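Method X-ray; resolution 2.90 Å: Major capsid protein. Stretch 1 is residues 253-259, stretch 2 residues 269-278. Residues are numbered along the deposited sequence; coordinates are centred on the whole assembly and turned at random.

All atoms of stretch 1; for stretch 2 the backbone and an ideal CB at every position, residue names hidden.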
ATOM      1  N   LEU A 253       3.919  13.246 -16.044  1.00 43.53           N
ATOM      2  CA  LEU A 253       2.601  13.580 -16.582  1.00 43.53           C
ATOM      3  C   LEU A 253       1.987  14.781 -15.883  1.00 43.53           C
ATOM      4  O   LEU A 253       1.467  15.670 -16.543  1.00 43.53           O
ATOM      5  CB  LEU A 253       1.644  12.397 -16.454  1.00 37.93           C
ATOM      6  CG  LEU A 253       0.546  12.375 -17.512  1.00 37.93           C
ATOM      7  CD1 LEU A 253       1.199  12.320 -18.893  1.00 37.93           C
ATOM      8  CD2 LEU A 253      -0.352  11.157 -17.306  1.00 37.93           C
ATOM      9  N   VAL A 254       2.039  14.812 -14.554  1.00 32.01           N
ATOM     10  CA  VAL A 254       1.473  15.944 -13.839  1.00 32.01           C
ATOM     11  C   VAL A 254       2.074  17.260 -14.313  1.00 32.01           C
ATOM     12  O   VAL A 254       1.343  18.161 -14.728  1.00 32.01           O
ATOM     13  CB  VAL A 254       1.686  15.837 -12.325  1.00 35.00           C
ATOM     14  CG1 VAL A 254       1.432  17.200 -11.663  1.00 35.00           C
ATOM     15  CG2 VAL A 254       0.729  14.806 -11.755  1.00 35.00           C
ATOM     16  N   ASP A 255       3.395  17.379 -14.255  1.00 57.34           N
ATOM     17  CA  ASP A 255       4.056  18.613 -14.683  1.00 57.34           C
ATOM     18  C   ASP A 255       3.746  18.941 -16.148  1.00 57.34           C
ATOM     19  O   ASP A 255       3.806  20.106 -16.562  1.00 57.34           O
ATOM     20  CB  ASP A 255       5.570  18.498 -14.472  1.00133.31           C
ATOM     21  CG  ASP A 255       5.937  18.192 -13.026  1.00133.31           C
ATOM     22  OD1 ASP A 255       5.529  18.962 -12.131  1.00133.31           O
ATOM     23  OD2 ASP A 255       6.633  17.184 -12.786  1.00133.31           O
ATOM     24  N   ASP A 256       3.408  17.911 -16.923  1.00 51.87           N
ATOM     25  CA  ASP A 256       3.072  18.074 -18.338  1.00 51.87           C
ATOM     26  C   ASP A 256       1.737  18.795 -18.559  1.00 51.87           C
ATOM     27  O   ASP A 256       1.472  19.330 -19.642  1.00 51.87           O
ATOM     28  CB  ASP A 256       3.007  16.710 -19.019  1.00 94.32           C
ATOM     29  CG  ASP A 256       4.351  16.246 -19.506  1.00 94.32           C
ATOM     30  OD1 ASP A 256       4.446  15.069 -19.911  1.00 94.32           O
ATOM     31  OD2 ASP A 256       5.303  17.057 -19.492  1.00 94.32           O
ATOM     32  N   PHE A 257       0.900  18.796 -17.527  1.00 38.64           N
ATOM     33  CA  PHE A 257      -0.410  19.421 -17.584  1.00 38.64           C
ATOM     34  C   PHE A 257      -0.643  20.332 -16.381  1.00 38.64           C
ATOM     35  O   PHE A 257      -1.728  20.348 -15.790  1.00 38.64           O
ATOM     36  CB  PHE A 257      -1.477  18.335 -17.666  1.00 43.27           C
ATOM     37  CG  PHE A 257      -1.403  17.525 -18.922  1.00 43.27           C
ATOM     38  CD1 PHE A 257      -1.852  16.214 -18.947  1.00 43.27           C
ATOM     39  CD2 PHE A 257      -0.922  18.087 -20.095  1.00 43.27           C
ATOM     40  CE1 PHE A 257      -1.826  15.469 -20.132  1.00 43.27           C
ATOM     41  CE2 PHE A 257      -0.889  17.359 -21.282  1.00 43.27           C
ATOM     42  CZ  PHE A 257      -1.343  16.044 -21.304  1.00 43.27           C
ATOM     43  N   THR A 258       0.409  21.051 -15.999  1.00 46.76           N
ATOM     44  CA  THR A 258       0.339  22.036 -14.922  1.00 46.76           C
ATOM     45  C   THR A 258       1.035  23.252 -15.534  1.00 46.76           C
ATOM     46  O   THR A 258       1.857  23.108 -16.445  1.00 46.76           O
ATOM     47  CB  THR A 258       1.089  21.614 -13.636  1.00 36.87           C
ATOM     48  OG1 THR A 258       0.506  20.416 -13.111  1.00 36.87           O
ATOM     49  CG2 THR A 258       0.974  22.718 -12.565  1.00 36.87           C
ATOM     50  N   LEU A 259       0.705  24.443 -15.057  1.00 63.14           N
ATOM     51  CA  LEU A 259       1.305  25.638 -15.618  1.00 63.14           C
ATOM     52  C   LEU A 259       2.390  26.200 -14.730  1.00 63.14           C
ATOM     53  O   LEU A 259       2.242  26.265 -13.508  1.00 63.14           O
ATOM     54  CB  LEU A 259       0.221  26.681 -15.872  1.00 85.73           C
ATOM     55  CG  LEU A 259      -0.852  26.169 -16.835  1.00 85.73           C
ATOM     56  CD1 LEU A 259      -2.022  27.127 -16.867  1.00 85.73           C
ATOM     57  CD2 LEU A 259      -0.251  25.991 -18.221  1.00 85.73           C
ATOM     58  N   UNK A 269       1.671  24.786  -7.717  1.00 71.07           N
ATOM     59  CA  UNK A 269       0.522  24.532  -8.556  1.00 71.07           C
ATOM     60  C   UNK A 269       0.160  23.058  -8.651  1.00 71.07           C
ATOM     61  O   UNK A 269      -0.977  22.683  -8.349  1.00 71.07           O
ATOM     62  CB  UNK A 269       0.780  25.088  -9.958  1.00 71.07           C
ATOM     63  N   UNK A 270       1.123  22.224  -9.050  1.00 35.48           N
ATOM     64  CA  UNK A 270       0.868  20.790  -9.203  1.00 35.48           C
ATOM     65  C   UNK A 270       0.097  20.198  -8.005  1.00 35.48           C
ATOM     66  O   UNK A 270      -0.741  19.302  -8.178  1.00 35.48           O
ATOM     67  CB  UNK A 270       2.194  20.049  -9.381  1.00 35.48           C
ATOM     68  N   UNK A 271       0.359  20.706  -6.801  1.00 41.77           N
ATOM     69  CA  UNK A 271      -0.317  20.193  -5.609  1.00 41.77           C
ATOM     70  C   UNK A 271      -1.813  20.512  -5.637  1.00 41.77           C
ATOM     71  O   UNK A 271      -2.631  19.839  -4.987  1.00 41.77           O
ATOM     72  CB  UNK A 271       0.320  20.778  -4.347  1.00 41.77           C
ATOM     73  N   UNK A 272      -2.170  21.540  -6.402  1.00 41.03           N
ATOM     74  CA  UNK A 272      -3.565  21.948  -6.521  1.00 41.03           C
ATOM     75  C   UNK A 272      -4.166  21.348  -7.769  1.00 41.03           C
ATOM     76  O   UNK A 272      -5.370  21.105  -7.832  1.00 41.03           O
ATOM     77  CB  UNK A 272      -3.694  23.472  -6.544  1.00 41.03           C
ATOM     78  N   UNK A 273      -3.315  21.119  -8.763  1.00 24.17           N
ATOM     79  CA  UNK A 273      -3.745  20.556 -10.033  1.00 24.17           C
ATOM     80  C   UNK A 273      -3.806  19.009 -10.061  1.00 24.17           C
ATOM     81  O   UNK A 273      -4.467  18.436 -10.939  1.00 24.17           O
ATOM     82  CB  UNK A 273      -2.799  21.046 -11.132  1.00 24.17           C
ATOM     83  N   UNK A 274      -3.130  18.332  -9.120  1.00 56.53           N
ATOM     84  CA  UNK A 274      -3.141  16.856  -9.081  1.00 56.53           C
ATOM     85  C   UNK A 274      -3.077  16.227  -7.690  1.00 56.53           C
ATOM     86  O   UNK A 274      -2.413  16.744  -6.793  1.00 56.53           O
ATOM     87  CB  UNK A 274      -1.959  16.329  -9.898  1.00 56.53           C
ATOM     88  N   UNK A 275      -3.737  15.082  -7.534  1.00 39.22           N
ATOM     89  CA  UNK A 275      -3.801  14.404  -6.247  1.00 39.22           C
ATOM     90  C   UNK A 275      -2.497  13.734  -5.793  1.00 39.22           C
ATOM     91  O   UNK A 275      -2.039  13.982  -4.674  1.00 39.22           O
ATOM     92  CB  UNK A 275      -4.906  13.347  -6.304  1.00 39.22           C
ATOM     93  N   UNK A 276      -1.909  12.885  -6.633  1.00 51.33           N
ATOM     94  CA  UNK A 276      -0.664  12.216  -6.260  1.00 51.33           C
ATOM     95  C   UNK A 276       0.359  13.270  -5.787  1.00 51.33           C
ATOM     96  O   UNK A 276       0.901  13.158  -4.689  1.00 51.33           O
ATOM     97  CB  UNK A 276      -0.111  11.408  -7.436  1.00 51.33           C
ATOM     98  N   UNK A 277       0.600  14.314  -6.577  1.00 43.43           N
ATOM     99  CA  UNK A 277       1.572  15.352  -6.193  1.00 43.43           C
ATOM    100  C   UNK A 277       1.085  16.177  -5.002  1.00 43.43           C
ATOM    101  O   UNK A 277       1.732  17.157  -4.619  1.00 43.43           O
ATOM    102  CB  UNK A 277       1.851  16.278  -7.379  1.00 43.43           C
ATOM    103  N   UNK A 278      -0.046  15.789  -4.413  1.00 32.01           N
ATOM    104  CA  UNK A 278      -0.598  16.546  -3.292  1.00 32.01           C
ATOM    105  C   UNK A 278      -0.191  16.043  -1.913  1.00 32.01           C
ATOM    106  O   UNK A 278      -0.692  15.019  -1.423  1.00 32.01           O
ATOM    107  CB  UNK A 278      -2.125  16.538  -3.387  1.00 32.01           C
TER

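Position 269 opens the stretch with helical angles (-56/-55) and a CA-to-CB bond directed toward stretch 1, where its ideal CB lies 3.5 Å from Thr258 CG2 and 4.0 Å from Leu259 O. A side chain with an aliphatic beginning would suit this site, whatever its end. The residue is Gln269, whose CB packs 3.6 Å from Thr258 CG2.

At 270 the backbone remains helical and CB again points toward stretch 1. The ideal CB is 3.7 Å from Val254 CG1 and 4.1 Å from Thr258 OG1. With two atoms of stretch 1 this near, a small residue fits most simply. The deposited Ala270 places its CB 3.7 Å from Val254 CG1, a purely apolar contact.

Positions 271 and 272 find nothing of stretch 1 within 5.5 Å of their ideal CB atoms, so stretch 1 sets no preference beyond compatibility with a helix; they are Glu271 and Leu272, and neither touches it.

Position 273 turns back toward stretch 1. Its ideal CB is 3.9 Å from Thr258 OG1 and 4.8 Å from Phe257 O, so two oxygens lie within reach of a short polar side chain. A donor is favoured, because the carbonyl can only accept; Asn, Ser or Thr might be considered. Asn273, with chi1 t, sends ND2 to both: a hydrogen bond of 2.6 Å to Thr258 OG1 and a weak one, bent to 130°, of 2.6 Å to Phe257 O. Thr258 OG1 in turn donates to Val254 O at 2.9 Å.

At 274 the angles leave the helix (-146/147), while CB points toward stretch 1 and its ideal position is 3.6 Å from Val254 CG2. A flat ring or an aliphatic chain could cover this methyl. The residue is His274; Val254 CG2 sits over one face of its ring, 3.5 Å from the centroid, in a CH-pi contact.

Position 275, pointing away, begins a type I turn ending at 278, which is out of reach, and 276 starts toward stretch 1 without a neighbour near its ideal CB. Stretch 1 sets no preference at these three; they are Leu275, Asp278 and Met276, the last with its end leading away.

Position 277 faces stretch 1, its ideal CB 4.4 Å from Val254 CG1, with the Asp255 carboxylate farther out. A long side chain, aliphatic first and positive at its end, answers both: Lys or Arg. Arg277 lays CG 3.5 Å from Val254 CG1, and its NH2 meets Asp255 OD1 at 3.4 Å in a salt bridge whose hydrogen bond is weak.

Stretch 2 (269-278) QAELNHLMRD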
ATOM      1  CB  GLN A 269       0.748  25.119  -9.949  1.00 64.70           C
ATOM      2  CG  GLN A 269       0.690  26.637  -9.955  1.00 64.70           C
ATOM      3  CD  GLN A 269      -0.598  27.179  -9.330  1.00 64.70           C
ATOM      4  OE1 GLN A 269      -1.690  27.008  -9.875  1.00 64.70           O
ATOM      5  NE2 GLN A 269      -0.468  27.832  -8.177  1.00 64.70           N
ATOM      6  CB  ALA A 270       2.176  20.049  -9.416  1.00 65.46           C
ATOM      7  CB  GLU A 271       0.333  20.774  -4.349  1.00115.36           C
ATOM      8  CG  GLU A 271       1.727  20.225  -4.094  1.00115.36           C
ATOM      9  CD  GLU A 271       2.476  20.972  -3.000  1.00115.36           C
ATOM     10  OE1 GLU A 271       1.894  21.160  -1.909  1.00115.36           O
ATOM     11  OE2 GLU A 271       3.646  21.363  -3.225  1.00115.36           O
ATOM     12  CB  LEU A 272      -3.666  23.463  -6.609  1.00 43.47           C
ATOM     13  CG  LEU A 272      -3.087  24.206  -5.412  1.00 43.47           C
ATOM     14  CD1 LEU A 272      -3.111  25.699  -5.709  1.00 43.47           C
ATOM     15  CD2 LEU A 272      -3.891  23.869  -4.153  1.00 43.47           C
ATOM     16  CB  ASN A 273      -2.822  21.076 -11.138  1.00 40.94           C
ATOM     17  CG  ASN A 273      -3.115  20.454 -12.480  1.00 40.94           C
ATOM     18  OD1 ASN A 273      -4.275  20.277 -12.849  1.00 40.94           O
ATOM     19  ND2 ASN A 273      -2.067  20.128 -13.228  1.00 40.94           N
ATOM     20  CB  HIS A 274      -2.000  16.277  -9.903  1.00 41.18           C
ATOM     21  CG  HIS A 274      -2.197  14.838 -10.260  1.00 41.18           C
ATOM     22  ND1 HIS A 274      -2.462  14.419 -11.548  1.00 41.18           N
ATOM     23  CD2 HIS A 274      -2.182  13.720  -9.497  1.00 41.18           C
ATOM     24  CE1 HIS A 274      -2.599  13.104 -11.563  1.00 41.18           C
ATOM     25  NE2 HIS A 274      -2.434  12.656 -10.331  1.00 41.18           N
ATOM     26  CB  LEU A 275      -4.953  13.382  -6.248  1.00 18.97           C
ATOM     27  CG  LEU A 275      -5.214  12.676  -4.907  1.00 18.97           C
ATOM     28  CD1 LEU A 275      -5.444  13.700  -3.791  1.00 18.97           C
ATOM     29  CD2 LEU A 275      -6.425  11.766  -5.050  1.00 18.97           C
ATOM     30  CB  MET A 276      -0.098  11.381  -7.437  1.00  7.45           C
ATOM     31  CG  MET A 276      -1.018  10.231  -7.989  1.00  7.45           C
ATOM     32  SD  MET A 276      -1.448   8.866  -6.776  1.00  7.45           S
ATOM     33  CE  MET A 276      -2.325   9.863  -5.384  1.00  7.45           C
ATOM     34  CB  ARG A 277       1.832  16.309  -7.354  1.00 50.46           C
ATOM     35  CG  ARG A 277       2.240  15.635  -8.649  1.00 50.46           C
ATOM     36  CD  ARG A 277       3.751  15.458  -8.789  1.00 50.46           C
ATOM     37  NE  ARG A 277       4.446  16.694  -9.159  1.00 50.46           N
ATOM     38  CZ  ARG A 277       4.679  17.701  -8.322  1.00 50.46           C
ATOM     39  NH1 ARG A 277       4.272  17.609  -7.049  1.00 50.46           N
ATOM     40  NH2 ARG A 277       5.297  18.801  -8.765  1.00 50.46           N
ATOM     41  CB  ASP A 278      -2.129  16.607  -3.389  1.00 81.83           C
ATOM     42  CG  ASP A 278      -2.760  17.355  -2.217  1.00 81.83           C
ATOM     43  OD1 ASP A 278      -2.181  18.376  -1.774  1.00 81.83           O
ATOM     44  OD2 ASP A 278      -3.841  16.931  -1.745  1.00 81.83           O
TER
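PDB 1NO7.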